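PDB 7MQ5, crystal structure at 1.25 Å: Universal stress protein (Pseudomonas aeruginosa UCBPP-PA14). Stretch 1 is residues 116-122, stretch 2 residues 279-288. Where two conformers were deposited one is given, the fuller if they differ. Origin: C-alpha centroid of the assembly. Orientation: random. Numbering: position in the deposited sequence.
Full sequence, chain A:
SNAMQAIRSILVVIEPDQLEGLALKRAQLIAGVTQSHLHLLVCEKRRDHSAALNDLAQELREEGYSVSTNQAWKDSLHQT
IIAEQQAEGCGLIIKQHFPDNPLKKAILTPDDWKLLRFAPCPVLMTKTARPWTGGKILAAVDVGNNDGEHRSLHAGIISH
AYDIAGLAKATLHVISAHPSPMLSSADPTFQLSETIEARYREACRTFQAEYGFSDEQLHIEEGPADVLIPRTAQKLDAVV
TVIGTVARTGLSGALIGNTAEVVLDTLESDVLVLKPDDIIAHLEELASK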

# COMPACT_ATOMS: atom_id res chain seq x y z
N LEU A 116 3.16 -8.89 -4.02
CA LEU A 116 3.45 -8.18 -2.75
C LEU A 116 4.76 -8.66 -2.12
O LEU A 116 5.46 -7.85 -1.51
CB LEU A 116 2.30 -8.40 -1.78
CG LEU A 116 1.00 -7.68 -2.15
CD1 LEU A 116 -0.11 -8.06 -1.19
CD2 LEU A 116 1.20 -6.18 -2.17
N ARG A 117 5.06 -9.94 -2.24
CA ARG A 117 6.29 -10.50 -1.65
C ARG A 117 7.53 -9.90 -2.32
O ARG A 117 8.41 -9.38 -1.60
CB ARG A 117 6.24 -12.02 -1.82
CG ARG A 117 7.43 -12.77 -1.26
CD ARG A 117 7.12 -14.26 -1.20
NE ARG A 117 5.94 -14.53 -0.39
CZ ARG A 117 4.76 -14.96 -0.83
NH1 ARG A 117 4.57 -15.25 -2.11
NH2 ARG A 117 3.77 -15.14 0.03
N PHE A 118 7.53 -9.88 -3.65
CA PHE A 118 8.78 -9.54 -4.39
C PHE A 118 8.88 -8.10 -4.87
O PHE A 118 9.98 -7.73 -5.29
CB PHE A 118 8.96 -10.54 -5.54
CG PHE A 118 9.26 -11.93 -5.04
CD1 PHE A 118 10.47 -12.21 -4.42
CD2 PHE A 118 8.32 -12.94 -5.14
CE1 PHE A 118 10.75 -13.47 -3.93
CE2 PHE A 118 8.60 -14.21 -4.65
CZ PHE A 118 9.81 -14.47 -4.05
N ALA A 119 7.81 -7.32 -4.81
CA ALA A 119 7.92 -5.94 -5.36
C ALA A 119 8.93 -5.14 -4.55
O ALA A 119 8.78 -5.00 -3.34
CB ALA A 119 6.57 -5.28 -5.35
N PRO A 120 9.92 -4.50 -5.22
CA PRO A 120 10.92 -3.71 -4.50
C PRO A 120 10.52 -2.24 -4.36
O PRO A 120 11.35 -1.35 -4.46
CB PRO A 120 12.16 -3.90 -5.37
CG PRO A 120 11.60 -3.95 -6.77
CD PRO A 120 10.28 -4.68 -6.64
N CYS A 121 9.24 -2.02 -4.09
CA CYS A 121 8.69 -0.66 -3.95
C CYS A 121 7.33 -0.78 -3.28
O CYS A 121 6.78 -1.89 -3.18
CB CYS A 121 8.53 0.02 -5.31
SG CYS A 121 7.40 -0.82 -6.45
N PRO A 122 6.74 0.35 -2.84
CA PRO A 122 5.37 0.35 -2.33
C PRO A 122 4.38 -0.21 -3.36
O PRO A 122 4.52 0.03 -4.56
CB PRO A 122 5.11 1.85 -2.07
CG PRO A 122 6.48 2.40 -1.74
CD PRO A 122 7.41 1.65 -2.66
N ILE A 279 14.91 -4.50 3.48
CA ILE A 279 14.19 -5.53 2.68
C ILE A 279 14.04 -5.02 1.24
O ILE A 279 14.30 -5.79 0.30
CB ILE A 279 12.83 -5.86 3.34
CG1 ILE A 279 12.98 -6.46 4.74
CG2 ILE A 279 12.01 -6.75 2.44
CD1 ILE A 279 13.66 -7.79 4.76
N ILE A 280 13.66 -3.76 1.07
CA ILE A 280 13.56 -3.16 -0.30
C ILE A 280 14.91 -3.30 -1.01
O ILE A 280 14.91 -3.68 -2.19
CB ILE A 280 13.13 -1.68 -0.20
CG1 ILE A 280 11.68 -1.55 0.28
CG2 ILE A 280 13.35 -0.97 -1.53
CD1 ILE A 280 10.65 -2.07 -0.70
N ALA A 281 16.02 -2.97 -0.34
CA ALA A 281 17.35 -3.05 -0.98
C ALA A 281 17.62 -4.48 -1.47
O ALA A 281 18.12 -4.64 -2.60
CB ALA A 281 18.41 -2.58 -0.01
N HIS A 282 17.31 -5.49 -0.65
CA HIS A 282 17.55 -6.90 -1.04
C HIS A 282 16.61 -7.28 -2.19
O HIS A 282 17.07 -7.94 -3.14
CB HIS A 282 17.44 -7.84 0.18
CG HIS A 282 18.61 -7.81 1.12
ND1 HIS A 282 18.58 -7.16 2.34
CD2 HIS A 282 19.83 -8.38 1.04
CE1 HIS A 282 19.73 -7.32 2.96
NE2 HIS A 282 20.52 -8.07 2.18
N LEU A 283 15.36 -6.83 -2.16
CA LEU A 283 14.41 -7.16 -3.26
C LEU A 283 14.82 -6.45 -4.55
O LEU A 283 14.58 -7.03 -5.62
CB LEU A 283 12.99 -6.78 -2.83
CG LEU A 283 12.39 -7.68 -1.75
CD1 LEU A 283 11.02 -7.16 -1.34
CD2 LEU A 283 12.26 -9.12 -2.23
N GLU A 284 15.39 -5.25 -4.46
CA GLU A 284 15.86 -4.53 -5.67
C GLU A 284 16.97 -5.37 -6.32
O GLU A 284 16.98 -5.49 -7.55
CB GLU A 284 16.32 -3.12 -5.29
CG GLU A 284 17.00 -2.36 -6.41
CD GLU A 284 16.17 -2.05 -7.64
OE1 GLU A 284 14.94 -1.91 -7.51
OE2 GLU A 284 16.76 -1.95 -8.73
N GLU A 285 17.88 -5.93 -5.51
CA GLU A 285 18.96 -6.80 -6.04
C GLU A 285 18.35 -8.03 -6.73
O GLU A 285 18.80 -8.37 -7.85
CB GLU A 285 19.90 -7.25 -4.92
CG GLU A 285 20.66 -6.11 -4.26
CD GLU A 285 21.59 -6.52 -3.13
OE1 GLU A 285 21.57 -7.71 -2.73
OE2 GLU A 285 22.34 -5.65 -2.65
N LEU A 286 17.36 -8.68 -6.10
CA LEU A 286 16.72 -9.89 -6.70
C LEU A 286 16.02 -9.51 -8.02
O LEU A 286 16.14 -10.28 -8.99
CB LEU A 286 15.72 -10.51 -5.73
CG LEU A 286 16.28 -11.26 -4.53
CD1 LEU A 286 15.16 -11.70 -3.60
CD2 LEU A 286 17.09 -12.46 -4.98
N ALA A 287 15.34 -8.37 -8.05
CA ALA A 287 14.56 -7.95 -9.24
C ALA A 287 15.48 -7.52 -10.39
O ALA A 287 15.02 -7.58 -11.55
CB ALA A 287 13.63 -6.82 -8.86
N SER A 288 16.71 -7.11 -10.07
CA SER A 288 17.67 -6.58 -11.07
C SER A 288 18.54 -7.69 -11.66
O SER A 288 19.41 -7.36 -12.50
CB SER A 288 18.52 -5.49 -10.46
OG SER A 288 17.69 -4.44 -9.96
O HOH W 1 12.35 -8.82 -6.08
O HOH W 2 13.69 -0.43 -5.49

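Stretch 1 is the tail of a helix running into a loop: residues 116 to 118 are helical, and Ala119 is the first to leave helical phi/psi, at -64/128. Stretch 2 is almost wholly helix, from Ile279 to Ala287, carried by i to i+4 backbone hydrogen bonds such as Glu284 N to Ile280 O at 2.8 Å and Ala287 N to Leu283 O at 2.9 Å. The two are far apart in sequence, touching residues being at least 159 positions apart, yet the backbones come close: the CA atoms of Pro120 and Ile280 are 5.0 Å apart. At this close approach the loop presents Pro120 to the helix.

No direct hydrogen bond crosses the contact. The first rule to read here is therefore one of packing, with 354 Å² of surface buried, both sides summed, and the largest shares, 93 and 72 Å², from Pro120 and Leu283. The ring of Pro120 lies against the helix backbone as well as its side chains: its CB is 3.6 Å from Glu284 N and 3.9 Å from Leu283 CB, while its CG sits 4.1 Å from Ala287 CB. Since the amide of Glu284 is already spent within the helix, an apolar ring can cover it without stranding a donor. Ala287, one turn beyond Leu283, points toward the loop and offers its methyl to the ring.

Leu283 also points toward stretch 1. In its m,t rotamer, CD1 reaches the carbonyls where the helix of stretch 1 ends, 3.4 Å from Arg117 O and 3.7 Å from Ala119 O, and CD2 is 4.2 Å from CD1 of the Phe118 ring, approaching it obliquely. The packing has a price, for Arg117 O is buried with no polar partner anywhere in the model. The arginine's own CA-to-CB bond points away, so this residue meets the helix through its backbone.

Ile280 starts sideways, but in its m,m conformation the end of the side chain comes nearer. Its CD1 stands 3.7 Å from Cys121 N, and its CG2 is 3.6 Å from Pro120 O. Beta branching thus lets one residue touch the loop backbone at two points. Ala119 and Cys121, flanking the proline, both direct their CB atoms away from the helix, leaving Pro120 as the residue of the three with its side chain in contact.

The polar connections are made by water. Water 1 donates to Phe118 O at 2.7 Å and to Leu283 O at 2.9 Å, joining two main-chain carbonyls that could not bond to each other, both being acceptors. Water 2 donates to Pro120 O at 2.7 Å and to the side-chain oxygen Glu284 OE1 at 2.8 Å. Glutamate suits this place: its carboxylate accepts from the water, and OE1 also lies 4.0 Å from Pro120 CG. The design pattern is a proline set against a helix, leucine beside it, and water linking acceptor to acceptor.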